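303aa long hypothetical esterase (Sulfolobus tokodaii, PDB 3AIN) catalyses the hydrolysis of carboxylic ester bonds as a thermostable carboxylesterase related to hormone-sensitive lipase. Local coordinates at residues I68-I77 and V142-V151; A132-V141 and Q228-D239. The protein carries 1 engineered substitution. One frame throughout, in Å; residues are numbered along the deposited sequence.

How the interactions relate
The two contacts sit at neighbouring places on helix 139-153 of an alpha/beta hydrolase fold, their centres about 18 Å apart. Segments 132-141 and 142-151 run on unbroken, so interaction 2 takes the loop that enters this helix and its first turn, and interaction 1 takes the turns that follow. Along the chain the segments alternate: 68-77, 132-141, 142-151, 228-239. Interaction 1 packs the helix against the hairpin of strands 64-71 and 76-83 at one border of the central sheet, whereas interaction 2 joins its entry loop to the end of helix 220-230 and to the loop and 3-10 segment that follow it. Helix 139-153 and its entry loop thus connect the sheet border with helix 220-230.

Interaction 1: residues I68-I77 and V142-V151; sequences ITIPGSETNI and VDSFDALKWV
Hairpin 68-77 and helix 142-151 meet through an apolar patch around W150 and a polar patch around D146. I70 and P71 lie over one face of the indole: I70 CG1 is 4.1 Å from the centroid of the six-membered ring of W150, and P71 CD is 3.9 Å from that of its five-membered ring, both CH-pi contacts. I68 CD1 reaches W150 CZ3 at 3.8 Å. With CG anti to the backbone N (chi1 -176°), the W150 ring reaches toward strand 68-71. An alanine here is likely to leave I70 and P71 without the flat surface they rest on and to open a gap between helix and strand. I70 CD1 touches A147, and I77 CD1 packs on the CB atoms of D143 and D146.

The polar contacts centre on D146 OD2. S73 OG donates to the syn lone pair of D146 OD2 at 2.6 Å, while S73 N approaches D146 OD2 from above the carboxylate plane at 2.9 Å. A water adds a third bond to OD2, accepting from E74 N and donating also to D143 OD1. Within the helix, K149 NZ forms a salt bridge with D146 OD1; R130 forms salt bridges with E74 and D143. The axes of strand 68-71 and helix 142-151 run at 103°, and the contact is a helix laid across the antiparallel hairpin bordering the mixed sheet of an alpha/beta hydrolase.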
# COMPACT_ATOMS: atom_id res chain seq x y z
N ILE A 68 -28.87 -9.89 8.34
CA ILE A 68 -29.58 -10.92 7.59
C ILE A 68 -29.20 -12.31 8.10
O ILE A 68 -28.29 -12.46 8.92
CB ILE A 68 -29.28 -10.87 6.07
CG1 ILE A 68 -27.82 -11.21 5.80
CG2 ILE A 68 -29.70 -9.53 5.45
CD1 ILE A 68 -27.48 -11.39 4.31
N THR A 69 -30.01 -13.30 7.74
CA THR A 69 -29.69 -14.70 8.01
C THR A 69 -29.53 -15.46 6.70
O THR A 69 -30.41 -15.40 5.81
CB THR A 69 -30.80 -15.38 8.84
OG1 THR A 69 -30.93 -14.71 10.11
CG2 THR A 69 -30.45 -16.84 9.11
N ILE A 70 -28.37 -16.08 6.53
CA ILE A 70 -28.07 -16.83 5.32
C ILE A 70 -28.27 -18.32 5.59
O ILE A 70 -27.84 -18.83 6.62
CB ILE A 70 -26.60 -16.60 4.86
CG1 ILE A 70 -26.41 -15.15 4.40
CG2 ILE A 70 -26.22 -17.58 3.74
CD1 ILE A 70 -24.94 -14.81 4.12
N PRO A 71 -29.09 -18.97 4.75
CA PRO A 71 -29.41 -20.39 5.00
C PRO A 71 -28.25 -21.27 4.55
O PRO A 71 -28.09 -21.54 3.35
CB PRO A 71 -30.64 -20.63 4.11
CG PRO A 71 -30.55 -19.60 3.03
CD PRO A 71 -29.86 -18.40 3.63
N GLY A 72 -27.47 -21.75 5.50
CA GLY A 72 -26.30 -22.57 5.18
C GLY A 72 -26.63 -24.04 5.12
O GLY A 72 -27.74 -24.46 5.48
N SER A 73 -25.67 -24.83 4.66
CA SER A 73 -25.84 -26.28 4.56
C SER A 73 -25.91 -26.95 5.92
O SER A 73 -26.57 -27.98 6.10
CB SER A 73 -24.73 -26.88 3.70
OG SER A 73 -23.46 -26.72 4.34
N GLU A 74 -25.29 -26.33 6.92
CA GLU A 74 -25.23 -26.91 8.25
C GLU A 74 -25.85 -26.07 9.36
O GLU A 74 -25.99 -26.52 10.50
CB GLU A 74 -23.79 -27.29 8.61
CG GLU A 74 -23.20 -28.35 7.69
CD GLU A 74 -21.76 -28.70 8.03
OE1 GLU A 74 -21.20 -28.13 9.00
OE2 GLU A 74 -21.24 -29.66 7.43
N THR A 75 -26.10 -24.80 9.06
CA THR A 75 -26.58 -23.87 10.08
C THR A 75 -27.13 -22.63 9.38
O THR A 75 -26.95 -22.43 8.18
CB THR A 75 -25.44 -23.46 11.03
OG1 THR A 75 -25.98 -22.80 12.17
CG2 THR A 75 -24.46 -22.52 10.32
N ASN A 76 -27.88 -21.84 10.12
CA ASN A 76 -28.29 -20.54 9.62
C ASN A 76 -27.22 -19.54 10.05
O ASN A 76 -26.86 -19.46 11.22
CB ASN A 76 -29.65 -20.14 10.23
CG ASN A 76 -30.80 -20.93 9.63
OD1 ASN A 76 -30.81 -21.24 8.44
ND2 ASN A 76 -31.81 -21.21 10.45
N ILE A 77 -26.67 -18.82 9.08
CA ILE A 77 -25.44 -18.04 9.29
C ILE A 77 -25.85 -16.57 9.37
O ILE A 77 -26.31 -16.00 8.39
CB ILE A 77 -24.51 -18.23 8.09
CG1 ILE A 77 -24.17 -19.72 7.94
CG2 ILE A 77 -23.23 -17.37 8.23
CD1 ILE A 77 -23.71 -20.07 6.55
N VAL A 142 -17.01 -24.38 6.00
CA VAL A 142 -18.32 -24.68 5.42
C VAL A 142 -19.20 -23.42 5.43
O VAL A 142 -19.80 -23.07 4.43
CB VAL A 142 -19.02 -25.82 6.19
CG1 VAL A 142 -20.49 -25.95 5.73
CG2 VAL A 142 -18.29 -27.15 5.97
N ASP A 143 -19.30 -22.77 6.60
CA ASP A 143 -20.08 -21.53 6.69
C ASP A 143 -19.55 -20.43 5.77
O ASP A 143 -20.32 -19.69 5.16
CB ASP A 143 -20.11 -21.00 8.13
CG ASP A 143 -20.90 -21.89 9.05
OD1 ASP A 143 -21.44 -22.91 8.60
OD2 ASP A 143 -20.91 -21.58 10.26
N SER A 144 -18.23 -20.26 5.73
CA SER A 144 -17.68 -19.19 4.89
C SER A 144 -17.97 -19.38 3.42
O SER A 144 -18.34 -18.43 2.73
CB SER A 144 -16.17 -19.04 5.15
OG SER A 144 -15.94 -18.68 6.52
N PHE A 145 -17.89 -20.63 2.95
CA PHE A 145 -18.15 -20.91 1.54
C PHE A 145 -19.66 -20.82 1.29
O PHE A 145 -20.08 -20.29 0.28
CB PHE A 145 -17.66 -22.31 1.18
CG PHE A 145 -17.88 -22.66 -0.25
CD1 PHE A 145 -17.35 -21.85 -1.24
CD2 PHE A 145 -18.91 -23.51 -0.59
CE1 PHE A 145 -17.66 -22.08 -2.58
CE2 PHE A 145 -19.18 -23.80 -1.93
CZ PHE A 145 -18.59 -23.04 -2.92
N ASP A 146 -20.45 -21.37 2.20
CA ASP A 146 -21.92 -21.35 2.03
C ASP A 146 -22.39 -19.89 1.94
O ASP A 146 -23.24 -19.55 1.12
CB ASP A 146 -22.63 -22.02 3.21
CG ASP A 146 -22.55 -23.55 3.17
OD1 ASP A 146 -22.05 -24.11 2.16
OD2 ASP A 146 -22.94 -24.17 4.16
N ALA A 147 -21.84 -19.03 2.81
CA ALA A 147 -22.17 -17.59 2.73
C ALA A 147 -21.76 -16.97 1.41
O ALA A 147 -22.52 -16.19 0.82
CB ALA A 147 -21.54 -16.82 3.94
N LEU A 148 -20.56 -17.26 0.93
CA LEU A 148 -20.14 -16.69 -0.33
C LEU A 148 -21.05 -17.12 -1.48
O LEU A 148 -21.45 -16.37 -2.23
CB LEU A 148 -18.71 -17.06 -0.65
CG LEU A 148 -18.06 -16.58 -1.93
CD1 LEU A 148 -18.60 -17.38 -3.01
CD2 LEU A 148 -18.32 -15.15 -2.19
N LYS A 149 -21.32 -18.40 -1.55
CA LYS A 149 -22.14 -18.93 -2.61
C LYS A 149 -23.53 -18.30 -2.58
O LYS A 149 -24.04 -17.95 -3.54
CB LYS A 149 -22.24 -20.44 -2.52
CG LYS A 149 -23.14 -21.11 -3.51
CD LYS A 149 -23.09 -22.65 -3.30
CE LYS A 149 -23.82 -23.17 -2.02
NZ LYS A 149 -23.07 -23.69 -0.76
N TRP A 150 -24.11 -18.20 -1.40
CA TRP A 150 -25.38 -17.53 -1.29
C TRP A 150 -25.29 -16.07 -1.74
O TRP A 150 -26.13 -15.59 -2.44
CB TRP A 150 -25.94 -17.64 0.13
CG TRP A 150 -27.32 -17.05 0.31
CD1 TRP A 150 -28.50 -17.72 0.23
CD2 TRP A 150 -27.65 -15.70 0.62
NE1 TRP A 150 -29.55 -16.86 0.46
CE2 TRP A 150 -29.05 -15.62 0.67
CE3 TRP A 150 -26.92 -14.55 0.78
CZ2 TRP A 150 -29.68 -14.44 0.93
CZ3 TRP A 150 -27.55 -13.40 1.04
CH2 TRP A 150 -28.92 -13.35 1.13
N VAL A 151 -24.25 -15.37 -1.30
CA VAL A 151 -24.14 -13.98 -1.75
C VAL A 151 -24.00 -13.88 -3.27
O VAL A 151 -24.60 -13.01 -3.91
CB VAL A 151 -22.97 -13.21 -1.04
CG1 VAL A 151 -22.79 -11.84 -1.68
CG2 VAL A 151 -23.32 -13.03 0.43
O HOH W 1 -23.54 -23.91 6.93

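Interaction 2: residues A132-V141 and Q228-D239. With PO4 (phosphate ion), chain G.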
# COMPACT_ATOMS: atom_id res chain seq x y z
N ALA A 132 -14.74 -22.38 16.79
CA ALA A 132 -14.19 -23.41 17.66
C ALA A 132 -14.01 -22.85 19.08
O ALA A 132 -13.91 -21.64 19.25
CB ALA A 132 -12.81 -23.87 17.09
N PRO A 133 -13.85 -23.74 20.09
CA PRO A 133 -13.86 -25.20 20.00
C PRO A 133 -15.26 -25.82 19.91
O PRO A 133 -15.39 -27.04 19.66
CB PRO A 133 -13.18 -25.63 21.31
CG PRO A 133 -13.56 -24.57 22.28
CD PRO A 133 -13.57 -23.28 21.46
N GLU A 134 -16.31 -25.01 20.07
CA GLU A 134 -17.69 -25.53 19.97
C GLU A 134 -17.94 -26.21 18.62
O GLU A 134 -18.61 -27.25 18.53
CB GLU A 134 -18.72 -24.40 20.17
CG GLU A 134 -18.77 -23.84 21.58
CD GLU A 134 -17.75 -22.74 21.82
OE1 GLU A 134 -16.96 -22.46 20.89
OE2 GLU A 134 -17.58 -22.34 23.00
N ASN A 135 -17.45 -25.59 17.55
CA ASN A 135 -17.63 -26.11 16.21
C ASN A 135 -16.26 -26.29 15.58
O ASN A 135 -15.60 -25.31 15.26
CB ASN A 135 -18.46 -25.13 15.37
CG ASN A 135 -19.78 -24.77 16.04
OD1 ASN A 135 -20.75 -25.52 15.94
ND2 ASN A 135 -19.79 -23.68 16.82
N LYS A 136 -15.79 -27.53 15.52
CA LYS A 136 -14.45 -27.83 15.00
C LYS A 136 -14.36 -27.58 13.50
O LYS A 136 -15.36 -27.62 12.79
CB LYS A 136 -14.12 -29.30 15.29
CG LYS A 136 -13.92 -29.61 16.76
CD LYS A 136 -12.44 -29.73 17.05
CE LYS A 136 -12.13 -29.84 18.52
NZ LYS A 136 -10.72 -29.40 18.73
N PHE A 137 -13.14 -27.38 12.99
CA PHE A 137 -12.89 -27.54 11.56
C PHE A 137 -13.70 -28.75 11.06
O PHE A 137 -13.68 -29.79 11.71
CB PHE A 137 -11.37 -27.76 11.37
CG PHE A 137 -10.96 -28.04 9.96
CD1 PHE A 137 -10.72 -27.00 9.07
CD2 PHE A 137 -10.80 -29.35 9.51
CE1 PHE A 137 -10.34 -27.24 7.77
CE2 PHE A 137 -10.40 -29.61 8.21
CZ PHE A 137 -10.16 -28.56 7.33
N PRO A 138 -14.29 -28.66 9.86
CA PRO A 138 -14.26 -27.54 8.93
C PRO A 138 -15.48 -26.62 9.02
O PRO A 138 -15.81 -25.98 8.03
CB PRO A 138 -14.27 -28.21 7.57
CG PRO A 138 -15.12 -29.47 7.80
CD PRO A 138 -14.91 -29.86 9.25
N ALA A 139 -16.08 -26.49 10.19
CA ALA A 139 -17.33 -25.73 10.29
C ALA A 139 -17.15 -24.28 9.80
O ALA A 139 -17.93 -23.80 8.99
CB ALA A 139 -17.83 -25.73 11.72
N ALA A 140 -16.06 -23.63 10.19
CA ALA A 140 -15.83 -22.25 9.76
C ALA A 140 -15.74 -22.15 8.24
O ALA A 140 -16.18 -21.17 7.65
CB ALA A 140 -14.56 -21.68 10.43
N VAL A 141 -15.08 -23.13 7.62
CA VAL A 141 -14.92 -23.17 6.17
C VAL A 141 -16.26 -23.42 5.48
O VAL A 141 -16.58 -22.78 4.46
CB VAL A 141 -13.93 -24.27 5.78
CG1 VAL A 141 -13.85 -24.42 4.26
CG2 VAL A 141 -12.57 -23.94 6.36
N GLN A 228 -5.17 -26.21 18.31
CA GLN A 228 -5.74 -27.27 19.12
C GLN A 228 -7.26 -27.14 19.25
O GLN A 228 -7.97 -28.14 19.23
CB GLN A 228 -5.10 -27.27 20.51
CG GLN A 228 -3.67 -27.75 20.50
CD GLN A 228 -3.07 -27.78 21.89
OE1 GLN A 228 -3.55 -27.09 22.79
NE2 GLN A 228 -1.95 -28.47 22.04
N GLN A 229 -7.75 -25.91 19.37
CA GLN A 229 -9.20 -25.70 19.52
C GLN A 229 -9.91 -26.02 18.21
O GLN A 229 -11.02 -26.55 18.19
CB GLN A 229 -9.50 -24.24 19.91
CG GLN A 229 -8.77 -23.73 21.14
CD GLN A 229 -8.89 -24.68 22.28
OE1 GLN A 229 -9.99 -25.15 22.60
NE2 GLN A 229 -7.75 -25.13 22.78
N TYR A 230 -9.29 -25.60 17.10
CA TYR A 230 -9.95 -25.67 15.79
C TYR A 230 -9.91 -27.06 15.15
O TYR A 230 -10.93 -27.53 14.62
CB TYR A 230 -9.28 -24.62 14.87
CG TYR A 230 -9.86 -24.47 13.49
CD1 TYR A 230 -11.24 -24.36 13.28
CD2 TYR A 230 -9.02 -24.34 12.39
CE1 TYR A 230 -11.75 -24.06 12.02
CE2 TYR A 230 -9.53 -24.07 11.13
CZ TYR A 230 -10.90 -23.87 10.97
OH TYR A 230 -11.40 -23.60 9.72
N LEU A 231 -8.73 -27.68 15.09
CA LEU A 231 -8.58 -28.90 14.31
C LEU A 231 -9.13 -30.14 15.03
O LEU A 231 -9.18 -30.16 16.26
CB LEU A 231 -7.11 -29.13 13.95
CG LEU A 231 -6.53 -28.01 13.08
CD1 LEU A 231 -5.15 -28.43 12.65
CD2 LEU A 231 -7.40 -27.76 11.87
N ARG A 232 -9.51 -31.16 14.26
CA ARG A 232 -10.02 -32.43 14.82
C ARG A 232 -8.91 -33.42 15.07
O ARG A 232 -8.89 -34.11 16.09
CB ARG A 232 -11.03 -33.07 13.88
CG ARG A 232 -12.21 -32.18 13.54
CD ARG A 232 -12.95 -32.74 12.36
NE ARG A 232 -12.14 -32.83 11.16
CZ ARG A 232 -12.64 -33.09 9.96
NH1 ARG A 232 -13.94 -33.37 9.83
NH2 ARG A 232 -11.86 -33.10 8.90
N SER A 233 -7.97 -33.50 14.14
CA SER A 233 -6.85 -34.39 14.33
C SER A 233 -5.67 -33.99 13.46
O SER A 233 -5.78 -33.06 12.65
CB SER A 233 -7.26 -35.83 14.05
OG SER A 233 -7.21 -36.10 12.67
N PHE A 234 -4.51 -34.58 13.75
CA PHE A 234 -3.28 -34.27 13.03
C PHE A 234 -3.50 -34.38 11.53
O PHE A 234 -2.87 -33.66 10.75
CB PHE A 234 -2.18 -35.26 13.47
CG PHE A 234 -0.78 -34.73 13.34
CD1 PHE A 234 0.18 -35.47 12.66
CD2 PHE A 234 -0.37 -33.62 14.07
CE1 PHE A 234 1.50 -35.05 12.60
CE2 PHE A 234 0.95 -33.20 14.04
CZ PHE A 234 1.88 -33.91 13.27
N ALA A 235 -4.32 -35.33 11.10
CA ALA A 235 -4.59 -35.49 9.69
C ALA A 235 -5.08 -34.22 9.00
O ALA A 235 -5.00 -34.11 7.78
CB ALA A 235 -5.54 -36.65 9.43
N ASP A 236 -5.76 -33.35 9.75
CA ASP A 236 -6.27 -32.13 9.12
C ASP A 236 -5.13 -31.23 8.63
O ASP A 236 -5.35 -30.32 7.84
CB ASP A 236 -7.13 -31.35 10.11
CG ASP A 236 -8.43 -32.06 10.44
OD1 ASP A 236 -8.96 -32.75 9.55
OD2 ASP A 236 -8.98 -31.78 11.51
N LEU A 237 -3.91 -31.47 9.11
CA LEU A 237 -2.77 -30.71 8.59
C LEU A 237 -2.47 -31.02 7.12
O LEU A 237 -1.78 -30.24 6.46
CB LEU A 237 -1.50 -30.96 9.43
CG LEU A 237 -1.55 -30.66 10.94
CD1 LEU A 237 -0.18 -30.93 11.55
CD2 LEU A 237 -1.99 -29.23 11.23
N LEU A 238 -3.04 -32.11 6.60
CA LEU A 238 -2.96 -32.41 5.15
C LEU A 238 -4.04 -31.74 4.30
O LEU A 238 -4.15 -32.00 3.09
CB LEU A 238 -3.02 -33.92 4.91
CG LEU A 238 -1.77 -34.76 4.71
CD1 LEU A 238 -0.52 -34.11 5.27
CD2 LEU A 238 -2.01 -36.15 5.26
N ASP A 239 -4.96 -31.02 4.94
CA ASP A 239 -6.18 -30.57 4.27
C ASP A 239 -5.99 -29.14 3.80
O ASP A 239 -5.70 -28.27 4.61
CB ASP A 239 -7.31 -30.57 5.31
CG ASP A 239 -8.69 -30.56 4.68
OD1 ASP A 239 -8.93 -29.84 3.69
OD2 ASP A 239 -9.57 -31.28 5.21
P PO4 G . -14.88 -33.45 6.25
O1 PO4 G . -15.09 -34.82 5.65
O2 PO4 G . -15.63 -33.39 7.56
O3 PO4 G . -13.40 -33.25 6.52
O4 PO4 G . -15.39 -32.40 5.28
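Q229 and Y230, in the last turn of helix 220-230, meet the loop that leads into helix 139-153 of the alpha/beta hydrolase fold, a loop with cis peptide bonds before both P133 and P138. Q229 lies beside P133, its OE1 3.5 Å from P133 CB. The backbone O of Q229 accepts from K136 NZ, which stands above that carbonyl's plane and bonds L231 O as well, bridging two carbonyls at the helix end.

Y230 O takes the backbone N-H of F137 at 2.8 Å. The Y230 ring carries F137 CB over the centre of one face, 3.8 Å from the centroid, and meets the edge of the F137 ring in an offset edge-to-face pair with planes at 81°. With CG anti to the backbone N (chi1 176°), F137 sends its ring past Y230 toward D236 and D239. A132 CB lies at the edge of the tyrosine ring, while A140 and V141 approach its OH; outside the segments, F101 stacks on it. L231 CD2 then packs on F137 CB.

R232 passes F137 O and P138 with one face of its guanidinium group. NH2 forms a salt bridge with D236 OD1, and D236 OD2 accepts from the backbone N-H groups of R232 and S233, which fixes the carboxylate beside the F137 ring. D239, salt-bridged to R241, brings OD2 to the edge of that ring, 3.5 Å from F137 CZ. R241 also bonds the phosphate, probably from the crystallisation liquor; R232 NH1 donates to phosphate O2 and R232 NH2 to phosphate O3, both hydrogen bonds 2.8 Å long.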